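Local coordinates for beta-porphyranase B (PDB 4AWD), which hydrolyses the red-seaweed polysaccharide porphyran at linkages between beta-D-galactopyranose and alpha-L-galactopyranose-6-sulfate, releasing mainly a sulfated disaccharide, at residues Q130-Y135 with C245-A250; S173-D178 with T274-P279; S205-W210 with I265-K270. All blocks are in the same frame, centred on the assembly; numbering follows the deposited sequence.

Contact 1. Residues Q130-Y135 with C245-A250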
loop_
_atom_site.group_PDB
_atom_site.type_symbol
_atom_site.label_atom_id
_atom_site.label_comp_id
_atom_site.label_asym_id
_atom_site.label_seq_id
_atom_site.Cartn_x
_atom_site.Cartn_y
_atom_site.Cartn_z
ATOM N N GLN A 130 -0.108 -12.119 -8.821
ATOM C CA GLN A 130 1.101 -12.944 -8.870
ATOM C C GLN A 130 2.366 -12.096 -8.825
ATOM O O GLN A 130 3.416 -12.496 -9.372
ATOM C CB GLN A 130 1.101 -13.812 -10.141
ATOM C CG GLN A 130 -0.087 -14.771 -10.253
ATOM C CD GLN A 130 -0.066 -15.815 -9.158
ATOM O OE1 GLN A 130 0.847 -16.633 -9.096
ATOM N NE2 GLN A 130 -1.071 -15.787 -8.278
ATOM N N ALA A 131 2.276 -10.921 -8.200
ATOM C CA ALA A 131 3.466 -10.087 -8.023
ATOM C C ALA A 131 4.295 -10.710 -6.916
ATOM O O ALA A 131 3.808 -10.860 -5.800
ATOM C CB ALA A 131 3.091 -8.666 -7.674
ATOM N N HIS A 132 5.526 -11.118 -7.242
ATOM C CA HIS A 132 6.425 -11.711 -6.249
ATOM C C HIS A 132 7.753 -10.957 -6.206
ATOM O O HIS A 132 7.762 -9.725 -6.335
ATOM C CB HIS A 132 6.643 -13.217 -6.496
ATOM C CG HIS A 132 6.760 -14.023 -5.233
ATOM N ND1 HIS A 132 6.603 -15.390 -5.205
ATOM C CD2 HIS A 132 6.970 -13.644 -3.948
ATOM C CE1 HIS A 132 6.738 -15.822 -3.963
ATOM N NE2 HIS A 132 6.952 -14.782 -3.180
ATOM N N TYR A 133 8.863 -11.684 -6.037
ATOM C CA TYR A 133 10.191 -11.057 -5.899
ATOM C C TYR A 133 10.455 -10.178 -7.101
ATOM O O TYR A 133 10.132 -10.543 -8.249
ATOM C CB TYR A 133 11.320 -12.086 -5.723
ATOM C CG TYR A 133 10.997 -13.182 -4.728
ATOM C CD1 TYR A 133 10.452 -12.879 -3.485
ATOM C CD2 TYR A 133 11.197 -14.523 -5.045
ATOM C CE1 TYR A 133 10.139 -13.871 -2.582
ATOM C CE2 TYR A 133 10.891 -15.531 -4.126
ATOM C CZ TYR A 133 10.365 -15.182 -2.901
ATOM O OH TYR A 133 10.034 -16.139 -1.991
ATOM N N GLY A 134 11.014 -9.009 -6.823
ATOM C CA GLY A 134 11.086 -7.958 -7.816
ATOM C C GLY A 134 11.081 -6.601 -7.154
ATOM O O GLY A 134 11.342 -6.483 -5.947
ATOM N N TYR A 135 10.790 -5.581 -7.948
ATOM C CA TYR A 135 10.860 -4.196 -7.511
ATOM C C TYR A 135 9.551 -3.468 -7.836
ATOM O O TYR A 135 8.976 -3.621 -8.924
ATOM C CB TYR A 135 12.054 -3.489 -8.163
ATOM C CG TYR A 135 12.380 -2.136 -7.574
ATOM C CD1 TYR A 135 11.762 -0.980 -8.050
ATOM C CD2 TYR A 135 13.293 -2.015 -6.532
ATOM C CE1 TYR A 135 12.049 0.289 -7.503
ATOM C CE2 TYR A 135 13.602 -0.760 -5.982
ATOM C CZ TYR A 135 12.965 0.386 -6.468
ATOM O OH TYR A 135 13.256 1.617 -5.932
ATOM N N CYS A 245 10.071 -0.490 -3.231
ATOM C CA CYS A 245 10.501 -1.657 -2.526
ATOM C C CYS A 245 11.224 -2.589 -3.486
ATOM O O CYS A 245 10.741 -2.838 -4.599
ATOM C CB CYS A 245 9.286 -2.388 -1.994
ATOM S SG CYS A 245 9.763 -3.814 -1.104
ATOM N N TRP A 246 12.375 -3.097 -3.050
ATOM C CA TRP A 246 12.970 -4.256 -3.686
ATOM C C TRP A 246 12.619 -5.466 -2.829
ATOM O O TRP A 246 13.214 -5.697 -1.778
ATOM C CB TRP A 246 14.489 -4.125 -3.822
ATOM C CG TRP A 246 15.131 -5.282 -4.548
ATOM C CD1 TRP A 246 14.534 -6.461 -4.928
ATOM C CD2 TRP A 246 16.499 -5.381 -4.968
ATOM N NE1 TRP A 246 15.446 -7.274 -5.566
ATOM C CE2 TRP A 246 16.657 -6.637 -5.598
ATOM C CE3 TRP A 246 17.606 -4.527 -4.875
ATOM C CZ2 TRP A 246 17.884 -7.060 -6.132
ATOM C CZ3 TRP A 246 18.820 -4.944 -5.411
ATOM C CH2 TRP A 246 18.949 -6.203 -6.030
ATOM N N TRP A 247 11.635 -6.227 -3.274
ATOM C CA TRP A 247 11.261 -7.439 -2.564
ATOM C C TRP A 247 12.246 -8.516 -3.030
ATOM O O TRP A 247 12.063 -9.125 -4.077
ATOM C CB TRP A 247 9.794 -7.768 -2.845
ATOM C CG TRP A 247 9.240 -8.966 -2.124
ATOM C CD1 TRP A 247 9.869 -9.743 -1.179
ATOM C CD2 TRP A 247 7.918 -9.505 -2.268
ATOM N NE1 TRP A 247 9.024 -10.734 -0.751
ATOM C CE2 TRP A 247 7.825 -10.615 -1.402
ATOM C CE3 TRP A 247 6.808 -9.161 -3.059
ATOM C CZ2 TRP A 247 6.668 -11.381 -1.295
ATOM C CZ3 TRP A 247 5.651 -9.924 -2.953
ATOM C CH2 TRP A 247 5.591 -11.024 -2.076
ATOM N N VAL A 248 13.317 -8.699 -2.260
ATOM C CA VAL A 248 14.487 -9.456 -2.727
ATOM C C VAL A 248 14.251 -10.957 -2.724
ATOM O O VAL A 248 14.580 -11.635 -3.700
ATOM C CB VAL A 248 15.746 -9.164 -1.883
ATOM C CG1 VAL A 248 16.946 -10.020 -2.382
ATOM C CG2 VAL A 248 16.068 -7.684 -1.896
ATOM N N ASP A 249 13.701 -11.462 -1.620
ATOM C CA ASP A 249 13.383 -12.889 -1.445
ATOM C C ASP A 249 12.380 -13.062 -0.313
ATOM O O ASP A 249 11.812 -12.088 0.177
ATOM C CB ASP A 249 14.643 -13.746 -1.180
ATOM C CG ASP A 249 15.444 -13.260 0.010
ATOM O OD1 ASP A 249 14.853 -12.860 1.034
ATOM O OD2 ASP A 249 16.689 -13.261 -0.080
ATOM N N ALA A 250 12.172 -14.303 0.105
ATOM C CA ALA A 250 11.172 -14.608 1.105
ATOM C C ALA A 250 11.534 -14.080 2.482
ATOM O O ALA A 250 10.676 -14.050 3.360
ATOM C CB ALA A 250 10.913 -16.084 1.152
#

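Contact 2. Residues S173-D178 with T274-P279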
loop_
_atom_site.group_PDB
_atom_site.type_symbol
_atom_site.label_atom_id
_atom_site.label_comp_id
_atom_site.label_asym_id
_atom_site.label_seq_id
_atom_site.Cartn_x
_atom_site.Cartn_y
_atom_site.Cartn_z
ATOM N N SER A 173 -2.769 -17.982 7.577
ATOM C CA SER A 173 -1.747 -16.960 7.432
ATOM C C SER A 173 -1.881 -16.203 6.110
ATOM O O SER A 173 -2.410 -16.725 5.124
ATOM C CB SER A 173 -0.349 -17.568 7.565
ATOM O OG SER A 173 -0.062 -18.428 6.470
ATOM N N SER A 174 -1.424 -14.955 6.123
ATOM C CA SER A 174 -1.280 -14.145 4.918
ATOM C C SER A 174 -0.158 -13.140 5.147
ATOM O O SER A 174 0.388 -13.058 6.246
ATOM C CB SER A 174 -2.581 -13.433 4.556
ATOM O OG SER A 174 -2.937 -12.467 5.528
ATOM N N GLN A 175 0.209 -12.404 4.103
ATOM C CA GLN A 175 1.275 -11.416 4.213
ATOM C C GLN A 175 0.855 -10.090 3.594
ATOM O O GLN A 175 -0.082 -10.025 2.801
ATOM C CB GLN A 175 2.582 -11.919 3.585
ATOM C CG GLN A 175 3.139 -13.199 4.199
ATOM C CD GLN A 175 2.464 -14.458 3.651
ATOM O OE1 GLN A 175 2.287 -14.611 2.445
ATOM N NE2 GLN A 175 2.081 -15.359 4.547
ATOM N N GLU A 176 1.580 -9.044 3.958
ATOM C CA GLU A 176 1.220 -7.695 3.620
ATOM C C GLU A 176 2.489 -6.861 3.636
ATOM O O GLU A 176 3.221 -6.855 4.630
ATOM C CB GLU A 176 0.219 -7.149 4.650
ATOM C CG GLU A 176 -0.351 -5.781 4.326
ATOM C CD GLU A 176 -1.496 -5.407 5.246
ATOM O OE1 GLU A 176 -1.913 -6.247 6.080
ATOM O OE2 GLU A 176 -1.978 -4.266 5.157
ATOM N N LEU A 177 2.734 -6.166 2.533
ATOM C CA LEU A 177 3.952 -5.398 2.351
ATOM C C LEU A 177 3.583 -3.945 2.088
ATOM O O LEU A 177 3.050 -3.600 1.030
ATOM C CB LEU A 177 4.803 -6.001 1.212
ATOM C CG LEU A 177 5.998 -5.271 0.561
ATOM C CD1 LEU A 177 7.016 -4.816 1.582
ATOM C CD2 LEU A 177 6.682 -6.174 -0.470
ATOM N N ASP A 178 3.828 -3.114 3.088
ATOM C CA ASP A 178 3.506 -1.687 3.028
ATOM C C ASP A 178 4.724 -0.930 2.561
ATOM O O ASP A 178 5.731 -0.869 3.273
ATOM C CB ASP A 178 3.074 -1.174 4.412
ATOM C CG ASP A 178 1.698 -1.680 4.814
ATOM O OD1 ASP A 178 0.761 -1.454 4.034
ATOM O OD2 ASP A 178 1.555 -2.296 5.898
ATOM N N THR A 274 10.401 -19.023 5.784
ATOM C CA THR A 274 10.255 -18.325 4.514
ATOM C C THR A 274 8.933 -17.531 4.456
ATOM O O THR A 274 8.072 -17.828 3.618
ATOM C CB THR A 274 10.312 -19.323 3.337
ATOM O OG1 THR A 274 9.318 -20.341 3.522
ATOM C CG2 THR A 274 11.701 -19.972 3.221
ATOM N N PRO A 275 8.773 -16.513 5.340
ATOM C CA PRO A 275 7.454 -15.879 5.523
ATOM C C PRO A 275 6.877 -15.184 4.284
ATOM O O PRO A 275 5.644 -15.131 4.138
ATOM C CB PRO A 275 7.698 -14.862 6.643
ATOM C CG PRO A 275 9.163 -14.599 6.609
ATOM C CD PRO A 275 9.794 -15.896 6.208
ATOM N N PHE A 276 7.734 -14.660 3.408
ATOM C CA PHE A 276 7.244 -13.985 2.196
ATOM C C PHE A 276 7.402 -14.799 0.910
ATOM O O PHE A 276 7.698 -14.252 -0.153
ATOM C CB PHE A 276 7.834 -12.570 2.054
ATOM C CG PHE A 276 7.093 -11.523 2.852
ATOM C CD1 PHE A 276 6.517 -11.836 4.083
ATOM C CD2 PHE A 276 6.985 -10.222 2.381
ATOM C CE1 PHE A 276 5.834 -10.876 4.818
ATOM C CE2 PHE A 276 6.299 -9.256 3.108
ATOM C CZ PHE A 276 5.719 -9.588 4.332
ATOM N N ASP A 277 7.168 -16.108 1.020
ATOM C CA ASP A 277 7.269 -17.014 -0.121
ATOM C C ASP A 277 5.986 -17.106 -0.961
ATOM O O ASP A 277 5.831 -18.025 -1.763
ATOM C CB ASP A 277 7.730 -18.414 0.318
ATOM C CG ASP A 277 6.780 -19.076 1.316
ATOM O OD1 ASP A 277 5.653 -18.560 1.547
ATOM O OD2 ASP A 277 7.188 -20.127 1.891
ATOM N N ARG A 278 5.073 -16.160 -0.772
ATOM C CA ARG A 278 3.833 -16.148 -1.536
ATOM C C ARG A 278 3.641 -14.832 -2.297
ATOM O O ARG A 278 3.864 -13.749 -1.739
ATOM C CB ARG A 278 2.636 -16.367 -0.623
ATOM C CG ARG A 278 2.417 -17.782 -0.133
ATOM C CD ARG A 278 1.168 -17.781 0.748
ATOM N NE ARG A 278 0.050 -17.186 0.013
ATOM C CZ ARG A 278 -1.007 -16.593 0.565
ATOM N NH1 ARG A 278 -1.131 -16.502 1.891
ATOM N NH2 ARG A 278 -1.950 -16.100 -0.223
ATOM N N PRO A 279 3.190 -14.919 -3.562
ATOM C CA PRO A 279 2.949 -13.715 -4.363
ATOM C C PRO A 279 1.770 -12.876 -3.825
ATOM O O PRO A 279 1.004 -13.345 -2.959
ATOM C CB PRO A 279 2.626 -14.290 -5.738
ATOM C CG PRO A 279 1.953 -15.619 -5.423
ATOM C CD PRO A 279 2.733 -16.148 -4.253
HETATM O O HOH W 1 0.289 -17.536 4.003
HETATM O O HOH W 2 4.445 -13.648 0.701
#

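Contact 3. Residues S205-W210 with I265-K270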
loop_
_atom_site.group_PDB
_atom_site.type_symbol
_atom_site.label_atom_id
_atom_site.label_comp_id
_atom_site.label_asym_id
_atom_site.label_seq_id
_atom_site.Cartn_x
_atom_site.Cartn_y
_atom_site.Cartn_z
ATOM N N SER A 205 7.261 2.298 6.235
ATOM C CA SER A 205 7.086 1.076 5.456
ATOM C C SER A 205 6.915 0.000 6.487
ATOM O O SER A 205 7.128 0.267 7.673
ATOM C CB SER A 205 8.318 0.794 4.607
ATOM O OG SER A 205 8.577 1.887 3.751
ATOM N N ASN A 206 6.522 -1.202 6.067
ATOM C CA ASN A 206 6.264 -2.244 7.032
ATOM C C ASN A 206 6.015 -3.595 6.386
ATOM O O ASN A 206 5.746 -3.680 5.184
ATOM C CB ASN A 206 5.053 -1.844 7.889
ATOM C CG ASN A 206 5.166 -2.296 9.339
ATOM O OD1 ASN A 206 6.054 -3.075 9.708
ATOM N ND2 ASN A 206 4.239 -1.817 10.172
ATOM N N THR A 207 6.106 -4.646 7.198
ATOM C CA THR A 207 5.760 -5.989 6.783
ATOM C C THR A 207 4.872 -6.613 7.843
ATOM O O THR A 207 5.060 -6.377 9.044
ATOM C CB THR A 207 6.993 -6.885 6.675
ATOM O OG1 THR A 207 7.544 -7.095 7.988
ATOM C CG2 THR A 207 8.057 -6.278 5.733
ATOM N N HIS A 208 3.919 -7.430 7.403
ATOM C CA HIS A 208 3.068 -8.163 8.321
ATOM C C HIS A 208 3.001 -9.618 7.897
ATOM O O HIS A 208 2.703 -9.912 6.736
ATOM C CB HIS A 208 1.654 -7.574 8.337
ATOM C CG HIS A 208 1.614 -6.092 8.552
ATOM N ND1 HIS A 208 1.399 -5.523 9.789
ATOM C CD2 HIS A 208 1.750 -5.062 7.685
ATOM C CE1 HIS A 208 1.422 -4.209 9.680
ATOM N NE2 HIS A 208 1.630 -3.902 8.412
ATOM N N TYR A 209 3.290 -10.524 8.828
ATOM C CA TYR A 209 2.892 -11.906 8.665
ATOM C C TYR A 209 1.671 -12.104 9.551
ATOM O O TYR A 209 1.786 -12.075 10.781
ATOM C CB TYR A 209 4.026 -12.864 9.065
ATOM C CG TYR A 209 3.726 -14.320 8.748
ATOM C CD1 TYR A 209 3.063 -15.121 9.657
ATOM C CD2 TYR A 209 4.092 -14.881 7.531
ATOM C CE1 TYR A 209 2.786 -16.458 9.383
ATOM C CE2 TYR A 209 3.802 -16.217 7.240
ATOM C CZ TYR A 209 3.157 -16.996 8.181
ATOM O OH TYR A 209 2.858 -18.317 7.930
ATOM N N TRP A 210 0.502 -12.282 8.942
ATOM C CA TRP A 210 -0.730 -12.437 9.712
ATOM C C TRP A 210 -0.921 -13.889 10.100
ATOM O O TRP A 210 -0.865 -14.769 9.243
ATOM C CB TRP A 210 -1.948 -11.947 8.916
ATOM C CG TRP A 210 -1.952 -10.485 8.721
ATOM C CD1 TRP A 210 -1.505 -9.805 7.626
ATOM C CD2 TRP A 210 -2.402 -9.495 9.655
ATOM N NE1 TRP A 210 -1.652 -8.449 7.815
ATOM C CE2 TRP A 210 -2.198 -8.229 9.053
ATOM C CE3 TRP A 210 -2.973 -9.552 10.932
ATOM C CZ2 TRP A 210 -2.551 -7.026 9.685
ATOM C CZ3 TRP A 210 -3.320 -8.355 11.563
ATOM C CH2 TRP A 210 -3.101 -7.105 10.931
ATOM N N ILE A 265 13.754 -4.544 5.928
ATOM C CA ILE A 265 13.019 -5.312 6.909
ATOM C C ILE A 265 13.103 -6.785 6.561
ATOM O O ILE A 265 12.750 -7.185 5.451
ATOM C CB ILE A 265 11.539 -4.868 7.053
ATOM C CG1 ILE A 265 11.445 -3.387 7.445
ATOM C CG2 ILE A 265 10.822 -5.752 8.068
ATOM C CD1 ILE A 265 10.022 -2.852 7.554
ATOM N N LYS A 266 13.588 -7.586 7.505
ATOM C CA LYS A 266 13.473 -9.031 7.402
ATOM C C LYS A 266 12.163 -9.415 8.078
ATOM O O LYS A 266 12.055 -9.297 9.297
ATOM C CB LYS A 266 14.654 -9.729 8.089
ATOM C CG LYS A 266 16.051 -9.151 7.770
ATOM C CD LYS A 266 16.573 -9.524 6.392
ATOM C CE LYS A 266 17.426 -10.794 6.424
ATOM N NZ LYS A 266 17.668 -11.343 5.031
ATOM N N PRO A 267 11.147 -9.847 7.298
ATOM C CA PRO A 267 9.872 -10.199 7.939
ATOM C C PRO A 267 10.069 -11.386 8.875
ATOM O O PRO A 267 10.988 -12.197 8.669
ATOM C CB PRO A 267 8.960 -10.572 6.760
ATOM C CG PRO A 267 9.590 -9.973 5.563
ATOM C CD PRO A 267 11.078 -10.010 5.833
ATOM N N THR A 268 9.219 -11.467 9.894
ATOM C CA THR A 268 9.435 -12.361 11.028
ATOM C C THR A 268 9.334 -13.845 10.654
ATOM O O THR A 268 8.451 -14.254 9.890
ATOM C CB THR A 268 8.485 -12.016 12.205
ATOM O OG1 THR A 268 8.590 -13.012 13.231
ATOM C CG2 THR A 268 7.065 -11.954 11.737
ATOM N N THR A 269 10.258 -14.631 11.200
ATOM C CA THR A 269 10.330 -16.055 10.923
ATOM C C THR A 269 9.654 -16.865 12.033
ATOM O O THR A 269 9.872 -18.087 12.153
ATOM C CB THR A 269 11.776 -16.526 10.760
ATOM O OG1 THR A 269 12.527 -16.166 11.936
ATOM C CG2 THR A 269 12.400 -15.906 9.530
ATOM N N LYS A 270 8.818 -16.185 12.825
ATOM C CA LYS A 270 8.152 -16.825 13.945
ATOM C C LYS A 270 7.426 -18.092 13.509
ATOM O O LYS A 270 7.580 -19.146 14.129
ATOM C CB LYS A 270 7.177 -15.869 14.640
ATOM C CG LYS A 270 6.711 -16.356 16.017
ATOM C CD LYS A 270 5.884 -15.293 16.732
ATOM C CE LYS A 270 5.263 -15.857 18.001
ATOM N NZ LYS A 270 4.411 -14.856 18.688
HETATM O O HOH W 3 6.895 -9.428 9.543
#

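Contact 1. Residues Q130-Y135 with C245-A250
The indole of W247 lies against the rings of H132 and Y133 and the carbonyls of A131, H132 and G134. Its CB sits 3.7 Å from the O of G134, and CG, anti to the backbone N (chi1 -177°), carries the indole out along H132 and Y133. Farther out, CD1 and NE1 receive the edge of the Y133 ring, NE1 lying 3.8 Å from Y133 CD1; the two planes are perpendicular, a T-shaped pair. On the six-membered ring, CE3 faces the O of H132, while CZ2 and CH2 take the imidazole edge through H132 CD2, 3.5 Å from CZ2, with the planes inclined at 61°. CZ3, at the far rim, reaches the O of A131. H132 and Y133 thus bring their edges to the same face of the indole. Y133 is itself covered on the face away from H132 by a CH-pi contact from D249 CA, 3.8 Å from the ring centroid, and its OH ends beside A250 CB. Beyond this cluster the chains become paired strands: G134 N donates to W247 O (2.9 Å) and W247 N to G134 O (2.7 Å). Y135 then pairs with W246 without hydrogen bonds, and its ring edge packs on W246 CB. Strand 241-249 also pairs with strand 252-257, with a classic beta bulge where V248 and D249 both face T252, as part of the antiparallel beta-sandwich of the GH16 jelly roll.

Contact 2. Residues S173-D178 with T274-P279
The phenyl ring of F276 carries Q175 CB over one face, a CH-pi contact with CB 4.1 Å from the ring centroid, while E176 O and L177 CB lie at its edge. The guanidinium of R278 has water 1 at its edge and in its plane, and the amide of Q175 stands almost perpendicular to it, 88° between the planes. Q175 joins these two groups. Its CG, anti to the carbonyl carbon (chi1 -60°), is set 3.2 Å from P275 O, and the bend at chi2 then turns the amide past the phenyl ring toward the arginine. There OE1 lies beside the aliphatic part of R278, 3.6 Å from its CB. Two waters complete the polar side. Water 1 accepts from Q175 NE2 and, at 2.7 Å, from R278 NH1, and it also bonds S173 OG. Water 2 donates to Q175 OE1 and to R278 O, so both ends of the buried amide are tied to the arginine through solvent. T274 to D277 forms a type I turn, in which T274 OG1 donates to D277 OD2 from above the carboxylate plane. E176, probably the nucleophile, points away from this side, and its OE1 accepts from W210 NE1. Strand 168-182 runs between strands 149-163 and 204-213. Loop 274-279 passes over the face bearing Q175 and L177, where F276 also touches T207 and P267, and R278 NH2 reaches R156 O on strand 149-163.

Contact 3. Residues S205-W210 with I265-K270
T207 and I265 reach toward each other tip to tip, and this is the tightly packed end of the contact. I265 CG2 lies 3.5 Å from T207 OG1 and 3.7 Å from T207 CG2, so the isoleucine methyl touches both branches of the threonine. The other arm of I265 runs on to CD1, which rests 3.8 Å from N206 CA. P267 follows, its CB and CG lying alongside T207, with CG 4.0 Å from T207 CG2. Strand 204-213 is here the neighbour of strand 168-182, which carries the probable catalytic glutamates of this GH16 enzyme, and 265-268 runs alongside 205-209, the two directions 17° apart. T207 and Y209 point toward 265-270, whereas H208 points away. Toward K270 the packing thins. Y209 CB and T268 CG2 approach only to 4.1 Å, and Y209, with CG anti to the backbone N (chi1 -173°), carries its ring away from 265-270, toward T272 and P275 farther along the same connection. Between these two places the polar link is indirect: water 3 hydrogen-bonds T207 OG1 (2.9 Å) and accepts from T268 N (3.1 Å). T268 OG1 accepts from K270 N in an ST turn. K266, T269 and K270 are exposed to solvent, and K266 NZ bonds T252 OG1.

How the contacts relate
Contact 2 lies between the other two: its centre is about 10 Å from that of contact 1 and about 8 Å from that of contact 3. Toward contact 1, F276 is held at both ends of its backbone, A250 O lying 3.0 Å from F276 N and H132 NE2 3.2 Å from F276 O, both probable hydrogen bonds. Toward contact 3, strands 168-182 and 204-213 are adjacent, with S174 O 2.8 Å from W210 N. Contacts 1 and 3 do not touch. E176, the probable nucleophile, belongs to contact 2; its side chain is about 9 Å from that of W247 in contact 1, about 7 Å from that of T207 in contact 3, and about 3 Å from a glycerol, probably from the crystallisation liquor, in the active-site region.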